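Local structure of structural polyprotein, VP3 (Israeli acute paralysis virus, 5CDD) at residues Arg140-Leu153 with Pro249-Trp261. The protein probably serves as a structural component of the virus shell, being the VP3 capsid protein cut from a longer structural polyprotein. Numbering follows the deposited sequence.
Sequences RITVVKTAFHTGRL and PDTVSDNVSIVVW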
loop_
_atom_site.group_PDB
_atom_site.type_symbol
_atom_site.label_atom_id
_atom_site.label_comp_id
_atom_site.label_asym_id
_atom_site.label_seq_id
_atom_site.Cartn_x
_atom_site.Cartn_y
_atom_site.Cartn_z
ATOM N N ARG B 140 25.072 50.928 -16.093
ATOM C CA ARG B 140 25.140 51.398 -17.471
ATOM C C ARG B 140 25.432 52.887 -17.430
ATOM O O ARG B 140 24.681 53.655 -16.835
ATOM C CB ARG B 140 23.826 51.141 -18.209
ATOM C CG ARG B 140 23.842 51.574 -19.668
ATOM C CD ARG B 140 22.741 50.874 -20.462
ATOM N NE ARG B 140 21.401 51.205 -19.984
ATOM C CZ ARG B 140 20.697 52.263 -20.370
ATOM N NH1 ARG B 140 21.200 53.108 -21.253
ATOM N NH2 ARG B 140 19.491 52.475 -19.865
ATOM N N ILE B 141 26.533 53.285 -18.060
ATOM C CA ILE B 141 26.949 54.679 -18.082
ATOM C C ILE B 141 26.762 55.280 -19.469
ATOM O O ILE B 141 27.427 54.888 -20.432
ATOM C CB ILE B 141 28.417 54.794 -17.652
ATOM C CG1 ILE B 141 28.591 54.127 -16.283
ATOM C CG2 ILE B 141 28.838 56.257 -17.607
ATOM C CD1 ILE B 141 30.027 54.039 -15.819
ATOM N N THR B 142 25.840 56.232 -19.554
ATOM C CA THR B 142 25.528 56.899 -20.807
ATOM C C THR B 142 26.025 58.342 -20.792
ATOM O O THR B 142 25.922 59.036 -19.783
ATOM C CB THR B 142 24.009 56.926 -21.062
ATOM O OG1 THR B 142 23.466 55.606 -20.912
ATOM C CG2 THR B 142 23.725 57.443 -22.463
ATOM N N VAL B 143 26.557 58.796 -21.920
ATOM C CA VAL B 143 27.047 60.161 -22.030
ATOM C C VAL B 143 26.167 60.898 -23.032
ATOM O O VAL B 143 26.322 60.736 -24.243
ATOM C CB VAL B 143 28.511 60.203 -22.521
ATOM C CG1 VAL B 143 28.989 61.639 -22.582
ATOM C CG2 VAL B 143 29.400 59.392 -21.591
ATOM N N VAL B 144 25.235 61.694 -22.522
ATOM C CA VAL B 144 24.335 62.448 -23.381
ATOM C C VAL B 144 25.110 63.608 -23.999
ATOM O O VAL B 144 25.351 64.624 -23.349
ATOM C CB VAL B 144 23.137 62.986 -22.583
ATOM C CG1 VAL B 144 22.164 63.668 -23.517
ATOM C CG2 VAL B 144 22.448 61.845 -21.844
ATOM N N LYS B 145 25.484 63.449 -25.265
ATOM C CA LYS B 145 26.270 64.456 -25.969
ATOM C C LYS B 145 25.833 64.641 -27.422
ATOM O O LYS B 145 24.740 64.237 -27.817
ATOM C CB LYS B 145 27.736 64.028 -25.957
ATOM C CG LYS B 145 27.965 62.754 -26.760
ATOM C CD LYS B 145 29.392 62.260 -26.682
ATOM C CE LYS B 145 29.642 61.196 -27.742
ATOM N NZ LYS B 145 28.653 60.090 -27.661
ATOM N N THR B 146 26.709 65.267 -28.205
ATOM C CA THR B 146 26.478 65.494 -29.629
ATOM C C THR B 146 27.648 64.831 -30.347
ATOM O O THR B 146 28.594 64.370 -29.705
ATOM C CB THR B 146 26.472 66.997 -29.993
ATOM O OG1 THR B 146 27.789 67.536 -29.838
ATOM C CG2 THR B 146 25.511 67.762 -29.100
ATOM N N ALA B 147 27.593 64.781 -31.671
ATOM C CA ALA B 147 28.665 64.158 -32.433
ATOM C C ALA B 147 29.926 65.015 -32.428
ATOM O O ALA B 147 30.968 64.601 -32.935
ATOM C CB ALA B 147 28.210 63.906 -33.862
ATOM N N PHE B 148 29.832 66.205 -31.843
ATOM C CA PHE B 148 30.965 67.121 -31.800
ATOM C C PHE B 148 31.778 67.057 -30.513
ATOM O O PHE B 148 32.880 67.605 -30.445
ATOM C CB PHE B 148 30.475 68.549 -32.047
ATOM C CG PHE B 148 29.776 68.717 -33.363
ATOM C CD1 PHE B 148 30.458 68.496 -34.556
ATOM C CD2 PHE B 148 28.428 69.054 -33.415
ATOM C CE1 PHE B 148 29.808 68.604 -35.782
ATOM C CE2 PHE B 148 27.767 69.165 -34.637
ATOM C CZ PHE B 148 28.459 68.939 -35.822
ATOM N N HIS B 149 31.242 66.391 -29.494
ATOM C CA HIS B 149 31.959 66.268 -28.232
ATOM C C HIS B 149 32.953 65.119 -28.298
ATOM O O HIS B 149 32.661 64.055 -28.849
ATOM C CB HIS B 149 30.995 66.033 -27.067
ATOM C CG HIS B 149 30.103 67.198 -26.769
ATOM N ND1 HIS B 149 28.951 67.456 -27.479
ATOM C CD2 HIS B 149 30.193 68.172 -25.832
ATOM C CE1 HIS B 149 28.366 68.535 -26.991
ATOM N NE2 HIS B 149 29.100 68.990 -25.991
ATOM N N THR B 150 34.137 65.346 -27.741
ATOM C CA THR B 150 35.175 64.327 -27.717
ATOM C C THR B 150 35.803 64.289 -26.331
ATOM O O THR B 150 35.647 65.221 -25.539
ATOM C CB THR B 150 36.274 64.605 -28.767
ATOM O OG1 THR B 150 36.854 65.892 -28.528
ATOM C CG2 THR B 150 35.687 64.567 -30.171
ATOM N N GLY B 151 36.512 63.206 -26.042
ATOM C CA GLY B 151 37.139 63.058 -24.743
ATOM C C GLY B 151 37.051 61.606 -24.328
ATOM O O GLY B 151 36.425 60.804 -25.020
ATOM N N ARG B 152 37.669 61.259 -23.204
ATOM C CA ARG B 152 37.651 59.883 -22.732
ATOM C C ARG B 152 37.401 59.787 -21.238
ATOM O O ARG B 152 38.118 60.385 -20.439
ATOM C CB ARG B 152 38.972 59.198 -23.077
ATOM C CG ARG B 152 39.115 58.878 -24.549
ATOM C CD ARG B 152 40.482 59.281 -25.078
ATOM N NE ARG B 152 41.566 58.627 -24.358
ATOM C CZ ARG B 152 41.762 57.314 -24.330
ATOM N NH1 ARG B 152 40.943 56.505 -24.988
ATOM N NH2 ARG B 152 42.771 56.809 -23.628
ATOM N N LEU B 153 36.380 59.021 -20.869
ATOM C CA LEU B 153 36.017 58.842 -19.471
ATOM C C LEU B 153 36.553 57.502 -18.969
ATOM O O LEU B 153 36.508 56.499 -19.678
ATOM C CB LEU B 153 34.491 58.906 -19.338
ATOM C CG LEU B 153 33.863 59.348 -18.015
ATOM C CD1 LEU B 153 34.408 60.704 -17.589
ATOM C CD2 LEU B 153 32.355 59.417 -18.193
ATOM N N PRO B 249 33.417 72.037 -29.667
ATOM C CA PRO B 249 33.403 73.279 -30.443
ATOM C C PRO B 249 32.394 74.190 -29.748
ATOM O O PRO B 249 31.590 73.718 -28.939
ATOM C CB PRO B 249 32.901 72.823 -31.812
ATOM C CG PRO B 249 33.367 71.408 -31.891
ATOM C CD PRO B 249 33.052 70.890 -30.516
ATOM N N ASP B 250 32.417 75.483 -30.044
ATOM C CA ASP B 250 31.465 76.374 -29.396
ATOM C C ASP B 250 30.115 76.368 -30.108
ATOM O O ASP B 250 29.208 77.117 -29.743
ATOM C CB ASP B 250 32.027 77.797 -29.302
ATOM C CG ASP B 250 32.204 78.450 -30.652
ATOM O OD1 ASP B 250 32.280 77.720 -31.661
ATOM O OD2 ASP B 250 32.277 79.696 -30.699
ATOM N N THR B 251 29.987 75.516 -31.122
ATOM C CA THR B 251 28.734 75.387 -31.855
ATOM C C THR B 251 27.786 74.543 -31.010
ATOM O O THR B 251 26.565 74.580 -31.186
ATOM C CB THR B 251 28.941 74.696 -33.211
ATOM O OG1 THR B 251 29.684 73.481 -33.033
ATOM C CG2 THR B 251 29.688 75.618 -34.153
ATOM N N VAL B 252 28.372 73.789 -30.086
ATOM C CA VAL B 252 27.622 72.924 -29.188
ATOM C C VAL B 252 27.820 73.378 -27.749
ATOM O O VAL B 252 28.380 74.445 -27.494
ATOM C CB VAL B 252 28.089 71.461 -29.299
ATOM C CG1 VAL B 252 27.822 70.935 -30.695
ATOM C CG2 VAL B 252 29.569 71.355 -28.967
ATOM N N SER B 253 27.368 72.557 -26.811
ATOM C CA SER B 253 27.491 72.880 -25.397
ATOM C C SER B 253 28.842 72.460 -24.829
ATOM O O SER B 253 29.460 71.511 -25.309
ATOM C CB SER B 253 26.374 72.197 -24.610
ATOM O OG SER B 253 26.503 72.456 -23.224
ATOM N N ASP B 254 29.297 73.179 -23.807
ATOM C CA ASP B 254 30.564 72.874 -23.157
ATOM C C ASP B 254 30.296 71.841 -22.066
ATOM O O ASP B 254 31.130 71.612 -21.184
ATOM C CB ASP B 254 31.166 74.138 -22.540
ATOM C CG ASP B 254 30.266 74.756 -21.489
ATOM O OD1 ASP B 254 29.113 75.102 -21.826
ATOM O OD2 ASP B 254 30.709 74.895 -20.329
ATOM N N ASN B 255 29.120 71.225 -22.140
ATOM C CA ASN B 255 28.703 70.208 -21.181
ATOM C C ASN B 255 28.246 68.927 -21.854
ATOM O O ASN B 255 28.011 68.880 -23.061
ATOM C CB ASN B 255 27.550 70.715 -20.323
ATOM C CG ASN B 255 28.003 71.638 -19.222
ATOM O OD1 ASN B 255 27.196 72.097 -18.418
ATOM N ND2 ASN B 255 29.299 71.919 -19.175
ATOM N N VAL B 256 28.113 67.896 -21.031
ATOM C CA VAL B 256 27.662 66.576 -21.438
ATOM C C VAL B 256 27.172 65.958 -20.144
ATOM O O VAL B 256 27.818 66.102 -19.106
ATOM C CB VAL B 256 28.814 65.701 -21.991
ATOM C CG1 VAL B 256 29.305 66.254 -23.307
ATOM C CG2 VAL B 256 29.955 65.638 -20.989
ATOM N N SER B 257 26.024 65.297 -20.188
ATOM C CA SER B 257 25.498 64.670 -18.991
ATOM C C SER B 257 25.872 63.201 -18.983
ATOM O O SER B 257 25.897 62.548 -20.028
ATOM C CB SER B 257 23.979 64.820 -18.931
ATOM O OG SER B 257 23.615 66.185 -18.846
ATOM N N ILE B 258 26.184 62.692 -17.799
ATOM C CA ILE B 258 26.538 61.291 -17.646
ATOM C C ILE B 258 25.453 60.622 -16.814
ATOM O O ILE B 258 25.334 60.870 -15.615
ATOM C CB ILE B 258 27.895 61.128 -16.943
ATOM C CG1 ILE B 258 28.969 61.890 -17.718
ATOM C CG2 ILE B 258 28.260 59.653 -16.852
ATOM C CD1 ILE B 258 30.325 61.848 -17.077
ATOM N N VAL B 259 24.648 59.790 -17.464
ATOM C CA VAL B 259 23.570 59.086 -16.782
ATOM C C VAL B 259 24.058 57.717 -16.319
ATOM O O VAL B 259 24.741 57.009 -17.060
ATOM C CB VAL B 259 22.353 58.901 -17.712
ATOM C CG1 VAL B 259 21.206 58.259 -16.950
ATOM C CG2 VAL B 259 21.929 60.243 -18.276
ATOM N N VAL B 260 23.708 57.352 -15.089
ATOM C CA VAL B 260 24.120 56.070 -14.531
ATOM C C VAL B 260 22.925 55.231 -14.091
ATOM O O VAL B 260 22.145 55.648 -13.234
ATOM C CB VAL B 260 25.049 56.266 -13.316
ATOM C CG1 VAL B 260 25.501 54.916 -12.786
ATOM C CG2 VAL B 260 26.245 57.116 -13.710
ATOM N N TRP B 261 22.790 54.050 -14.687
ATOM C CA TRP B 261 21.704 53.136 -14.353
ATOM C C TRP B 261 22.242 52.031 -13.452
ATOM O O TRP B 261 23.405 51.646 -13.563
ATOM C CB TRP B 261 21.109 52.514 -15.617
ATOM C CG TRP B 261 20.460 53.500 -16.541
ATOM C CD1 TRP B 261 21.085 54.427 -17.326
ATOM C CD2 TRP B 261 19.055 53.653 -16.778
ATOM N NE1 TRP B 261 20.155 55.147 -18.041
ATOM C CE2 TRP B 261 18.902 54.692 -17.723
ATOM C CE3 TRP B 261 17.910 53.012 -16.284
ATOM C CZ2 TRP B 261 17.648 55.106 -18.184
ATOM C CZ3 TRP B 261 16.662 53.424 -16.745
ATOM C CH2 TRP B 261 16.543 54.462 -17.685
#
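Strands 140-144 and 255-261 pair antiparallel, their axes 4.6 Å apart at closest approach and their directions 160° apart. They are neighbours in one sheet of the two-sheet beta sandwich, the jelly-roll fold of picornavirus-like capsid proteins. Arg140, Thr142 and Val144 form hydrogen-bonded pairs with Trp261, Val259 and Ser257. Thr142 is bonded both ways: its N gives to Val259 O and its O accepts from Val259 N, each at 2.8 Å. The bond from Ser257 N to Val144 O is weak.

At one end, the Arg140 guanidinium lies flat on the Trp261 indole, planes 27° apart. This is a cation-pi stack, with Arg140 CZ 3.8 Å from the centroid of the Trp261 five-membered ring. The Arg140 chain starts with CG anti to its N (chi1 -178°) and bends at chi3, which brings NH2 over the indole face. Salt bridges to Glu200 and to Glu123 of a neighbouring subunit also hold the guanidinium. The Glu200 carboxylate accepts from Thr142 OG1 too.

On the sheet face away from Arg140, Thr142 and Trp261, Ile141, Val143, Ile258 and Val260 point into the sandwich core. Ile141 CG2 meets Ile258 CG2, side by side. Ile258 CD1 reaches Leu153 CD2 on strand 150-153, which belongs to the other sheet.

Beyond the strands, Val252 packs between Phe148 and His149. Val252 CG1 lies 3.4 Å from Phe148 CD2, while Val252 CG2 faces His149 CE1. The buried His149 ring is held at two nitrogens. His149 ND1 hydrogen-bonds Thr146 OG1 at 2.6 Å. His149 NE2 donates to Ser253 O, also at 2.6 Å, with that oxygen tilted out of the ring plane.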